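Local atomic coordinates of ATP grasp ligase (Microcystis aeruginosa MRC, PDB entry 5IG9), a protein that probably acts as an ATP-grasp ligase related to ribosomal S6 glutamate ligases, using ATP to activate a carboxylate for bond formation. Residues 10-15 with 71-76. Residues are numbered along the deposited sequence; the frame is centred on the assembly and turned at random.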
ATOM      1  N   ARG A  10       0.261 -21.030  -6.968  1.00 59.98           N
ATOM      2  CA  ARG A  10      -0.466 -21.885  -6.040  1.00 58.67           C
ATOM      3  C   ARG A  10      -1.880 -21.385  -5.755  1.00 56.11           C
ATOM      4  O   ARG A  10      -2.472 -21.772  -4.740  1.00 54.32           O
ATOM      5  CB  ARG A  10       0.314 -22.036  -4.731  1.00 65.38           C
ATOM      6  CG  ARG A  10       1.665 -22.729  -4.871  1.00 68.53           C
ATOM      7  CD  ARG A  10       2.327 -22.940  -3.513  1.00 72.57           C
ATOM      8  NE  ARG A  10       2.225 -24.320  -3.039  1.00 78.53           N
ATOM      9  CZ  ARG A  10       1.278 -24.769  -2.220  1.00 78.31           C
ATOM     10  NH1 ARG A  10       0.336 -23.949  -1.776  1.00 77.96           N
ATOM     11  NH2 ARG A  10       1.274 -26.041  -1.843  1.00 72.23           N
ATOM     12  N   ASP A  11      -2.433 -20.541  -6.625  1.00 55.99           N
ATOM     13  CA  ASP A  11      -3.805 -20.097  -6.445  1.00 55.03           C
ATOM     14  C   ASP A  11      -4.769 -21.246  -6.727  1.00 55.67           C
ATOM     15  O   ASP A  11      -4.417 -22.256  -7.343  1.00 58.07           O
ATOM     16  CB  ASP A  11      -4.118 -18.910  -7.355  1.00 54.67           C
ATOM     17  CG  ASP A  11      -5.167 -17.986  -6.764  1.00 57.08           C
ATOM     18  OD1 ASP A  11      -5.829 -18.383  -5.783  1.00 58.20           O
ATOM     19  OD2 ASP A  11      -5.330 -16.861  -7.282  1.00 63.00           O
ATOM     20  N   ASN A  12      -6.003 -21.075  -6.270  1.00 56.43           N
ATOM     21  CA  ASN A  12      -6.958 -22.172  -6.220  1.00 57.05           C
ATOM     22  C   ASN A  12      -7.747 -22.240  -7.530  1.00 60.52           C
ATOM     23  O   ASN A  12      -7.321 -21.713  -8.560  1.00 58.62           O
ATOM     24  CB  ASN A  12      -7.853 -22.021  -4.984  1.00 52.86           C
ATOM     25  CG  ASN A  12      -8.538 -20.667  -4.910  1.00 50.36           C
ATOM     26  OD1 ASN A  12      -8.933 -20.098  -5.926  1.00 53.68           O
ATOM     27  ND2 ASN A  12      -8.679 -20.144  -3.696  1.00 48.73           N
ATOM     28  N   GLU A  13      -8.908 -22.892  -7.498  1.00 54.18           N
ATOM     29  CA  GLU A  13      -9.704 -23.173  -8.684  1.00 57.73           C
ATOM     30  C   GLU A  13     -10.464 -21.957  -9.197  1.00 55.74           C
ATOM     31  O   GLU A  13     -11.192 -22.076 -10.189  1.00 60.45           O
ATOM     32  CB  GLU A  13     -10.690 -24.311  -8.398  1.00 59.54           C
ATOM     33  CG  GLU A  13     -10.071 -25.550  -7.749  1.00 67.51           C
ATOM     34  CD  GLU A  13      -9.838 -25.391  -6.250  1.00 72.28           C
ATOM     35  OE1 GLU A  13     -10.650 -24.715  -5.583  1.00 85.73           O
ATOM     36  OE2 GLU A  13      -8.836 -25.938  -5.741  1.00 72.51           O
ATOM     37  N   SER A  14     -10.321 -20.798  -8.551  1.00 53.80           N
ATOM     38  CA  SER A  14     -10.994 -19.604  -9.046  1.00 55.48           C
ATOM     39  C   SER A  14     -10.432 -19.181 -10.398  1.00 54.39           C
ATOM     40  O   SER A  14     -11.170 -18.685 -11.257  1.00 54.77           O
ATOM     41  CB  SER A  14     -10.853 -18.466  -8.035  1.00 56.66           C
ATOM     42  OG  SER A  14     -10.784 -18.969  -6.712  1.00 58.12           O
ATOM     43  N   ILE A  15      -9.130 -19.375 -10.605  1.00 55.69           N
ATOM     44  CA  ILE A  15      -8.456 -18.964 -11.836  1.00 52.63           C
ATOM     45  C   ILE A  15      -8.988 -19.750 -13.032  1.00 51.92           C
ATOM     46  O   ILE A  15      -9.454 -19.126 -13.997  1.00 54.75           O
ATOM     47  CB  ILE A  15      -6.931 -19.110 -11.706  1.00 51.95           C
ATOM     48  CG1 ILE A  15      -6.445 -18.422 -10.435  1.00 51.51           C
ATOM     49  CG2 ILE A  15      -6.242 -18.519 -12.923  1.00 50.85           C
ATOM     50  CD1 ILE A  15      -6.803 -16.961 -10.384  1.00 55.48           C
ATOM     51  N   TRP A  71      -7.547  -8.373 -14.035  1.00 44.26           N
ATOM     52  CA  TRP A  71      -8.109  -8.932 -12.811  1.00 44.42           C
ATOM     53  C   TRP A  71      -7.034  -8.872 -11.731  1.00 47.52           C
ATOM     54  O   TRP A  71      -6.105  -9.688 -11.719  1.00 43.46           O
ATOM     55  CB  TRP A  71      -8.598 -10.362 -13.023  1.00 47.28           C
ATOM     56  CG  TRP A  71      -9.409 -10.873 -11.872  1.00 46.92           C
ATOM     57  CD1 TRP A  71     -10.034 -10.125 -10.914  1.00 45.52           C
ATOM     58  CD2 TRP A  71      -9.679 -12.243 -11.550  1.00 47.01           C
ATOM     59  NE1 TRP A  71     -10.679 -10.946 -10.021  1.00 45.14           N
ATOM     60  CE2 TRP A  71     -10.474 -12.250 -10.389  1.00 47.10           C
ATOM     61  CE3 TRP A  71      -9.327 -13.464 -12.134  1.00 44.68           C
ATOM     62  CZ2 TRP A  71     -10.923 -13.430  -9.800  1.00 46.49           C
ATOM     63  CZ3 TRP A  71      -9.773 -14.633 -11.548  1.00 43.81           C
ATOM     64  CH2 TRP A  71     -10.561 -14.608 -10.394  1.00 44.07           C
ATOM     65  N   TYR A  72      -7.160  -7.900 -10.831  1.00 50.02           N
ATOM     66  CA  TYR A  72      -6.204  -7.699  -9.742  1.00 47.58           C
ATOM     67  C   TYR A  72      -6.539  -8.702  -8.641  1.00 47.27           C
ATOM     68  O   TYR A  72      -7.145  -8.382  -7.615  1.00 47.07           O
ATOM     69  CB  TYR A  72      -6.265  -6.255  -9.253  1.00 45.22           C
ATOM     70  CG  TYR A  72      -5.136  -5.833  -8.344  1.00 43.62           C
ATOM     71  CD1 TYR A  72      -3.810  -6.022  -8.712  1.00 45.96           C
ATOM     72  CD2 TYR A  72      -5.396  -5.217  -7.128  1.00 43.98           C
ATOM     73  CE1 TYR A  72      -2.779  -5.627  -7.886  1.00 45.10           C
ATOM     74  CE2 TYR A  72      -4.373  -4.817  -6.296  1.00 44.23           C
ATOM     75  CZ  TYR A  72      -3.065  -5.022  -6.679  1.00 44.51           C
ATOM     76  OH  TYR A  72      -2.040  -4.624  -5.852  1.00 48.34           O
ATOM     77  N   ARG A  73      -6.128  -9.948  -8.873  1.00 47.16           N
ATOM     78  CA  ARG A  73      -6.566 -11.087  -8.052  1.00 50.32           C
ATOM     79  C   ARG A  73      -5.608 -11.344  -6.890  1.00 48.52           C
ATOM     80  O   ARG A  73      -5.904 -10.988  -5.746  1.00 45.80           O
ATOM     81  CB  ARG A  73      -6.739 -12.319  -8.946  1.00 53.80           C
ATOM     82  CG  ARG A  73      -6.783 -13.666  -8.240  1.00 56.02           C
ATOM     83  CD  ARG A  73      -7.987 -13.823  -7.339  1.00 55.76           C
ATOM     84  NE  ARG A  73      -7.954 -15.120  -6.673  1.00 57.93           N
ATOM     85  CZ  ARG A  73      -8.829 -15.514  -5.756  1.00 54.86           C
ATOM     86  NH1 ARG A  73      -9.815 -14.707  -5.387  1.00 54.01           N
ATOM     87  NH2 ARG A  73      -8.713 -16.715  -5.208  1.00 54.12           N
ATOM     88  N   ARG A  74      -4.454 -11.955  -7.168  1.00 53.70           N
ATOM     89  CA  ARG A  74      -3.514 -12.352  -6.129  1.00 53.26           C
ATOM     90  C   ARG A  74      -2.143 -11.767  -6.423  1.00 55.88           C
ATOM     91  O   ARG A  74      -1.671 -11.809  -7.561  1.00 61.20           O
ATOM     92  CB  ARG A  74      -3.426 -13.878  -6.008  1.00 51.79           C
ATOM     93  CG  ARG A  74      -3.944 -14.421  -4.686  1.00 52.92           C
ATOM     94  CD  ARG A  74      -5.064 -13.549  -4.148  1.00 48.76           C
ATOM     95  NE  ARG A  74      -6.028 -14.309  -3.365  1.00 49.18           N
ATOM     96  CZ  ARG A  74      -7.132 -13.789  -2.841  1.00 50.05           C
ATOM     97  NH1 ARG A  74      -7.407 -12.504  -3.014  1.00 51.44           N
ATOM     98  NH2 ARG A  74      -7.961 -14.552  -2.145  1.00 51.32           N
ATOM     99  N   MET A  75      -1.503 -11.226  -5.391  1.00 54.41           N
ATOM    100  CA  MET A  75      -0.228 -10.529  -5.533  1.00 56.19           C
ATOM    101  C   MET A  75       0.798 -11.193  -4.621  1.00 53.91           C
ATOM    102  O   MET A  75       0.878 -10.874  -3.431  1.00 47.98           O
ATOM    103  CB  MET A  75      -0.385  -9.047  -5.209  1.00 61.82           C
ATOM    104  CG  MET A  75      -1.374  -8.315  -6.104  1.00 73.00           C
ATOM    105  SD  MET A  75      -3.109  -8.688  -5.768  1.00 90.67           S
ATOM    106  CE  MET A  75      -3.231  -8.254  -4.035  1.00 76.26           C
ATOM    107  N   ARG A  76       1.588 -12.111  -5.178  1.00 60.59           N
ATOM    108  CA  ARG A  76       2.639 -12.780  -4.420  1.00 59.19           C
ATOM    109  C   ARG A  76       3.995 -12.564  -5.083  1.00 59.09           C
ATOM    110  O   ARG A  76       4.643 -13.525  -5.508  1.00 60.42           O
ATOM    111  CB  ARG A  76       2.332 -14.272  -4.285  1.00 60.53           C
ATOM    112  CG  ARG A  76       0.987 -14.568  -3.644  1.00 64.28           C
ATOM    113  CD  ARG A  76       0.901 -13.964  -2.255  1.00 65.01           C
ATOM    114  NE  ARG A  76      -0.470 -13.943  -1.764  1.00 66.31           N
ATOM    115  CZ  ARG A  76      -1.028 -14.921  -1.062  1.00 68.69           C
ATOM    116  NH1 ARG A  76      -0.329 -16.007  -0.761  1.00 69.03           N
ATOM    117  NH2 ARG A  76      -2.288 -14.813  -0.659  1.00 69.12           N
TER
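Asp-11 and Arg-73 meet as two flat groups almost in one plane, the carboxylate and guanidinium turned only 8° apart. The NE-H of Arg-73 points to the syn lone pair of Asp-11 OD2 at 3.2 Å, and NH2 makes a weak bond to OD1 (3.4 Å), a two-pronged salt bridge that keeps the guanidinium in line with the carboxylate and fixes its rotation. Arg-73 CG, anti to its backbone N (chi1 162°), is set near Ile-15 CD1 and Asp-11 OD2. Thr-7 OG1 also bonds to OD2. An alanine at Asp-11 would probably leave NE of Arg-73 without its carboxylate mate and the guanidinium freer to turn. CZ of Arg-74 lies 3.7 Å above the Arg-73 guanidinium plane, over its centre; Ser-14 CB lies over the opposite face, toward the rim. Two like charges so close would repel, and Glu-300, bridged to both arginines, probably offsets this; Arg-74 NH1 bonds Val-298 O. Asn-12 suits the helix start because its OD1 accepts from Ser-14 N (3.1 Å), a capping bond, while its ND2 bonds Glu-300. Beside these polar groups, Ile-15 CD1 reaches both Trp-71 CZ3 and Arg-73 CG at 3.9 Å. The contact joins the loop after strand 3-7, at the N-terminus of helix 14-23, to the C-terminal end of the neighbouring parallel strand 69-72, as in the Rossmann-like pre-ATP-grasp domain.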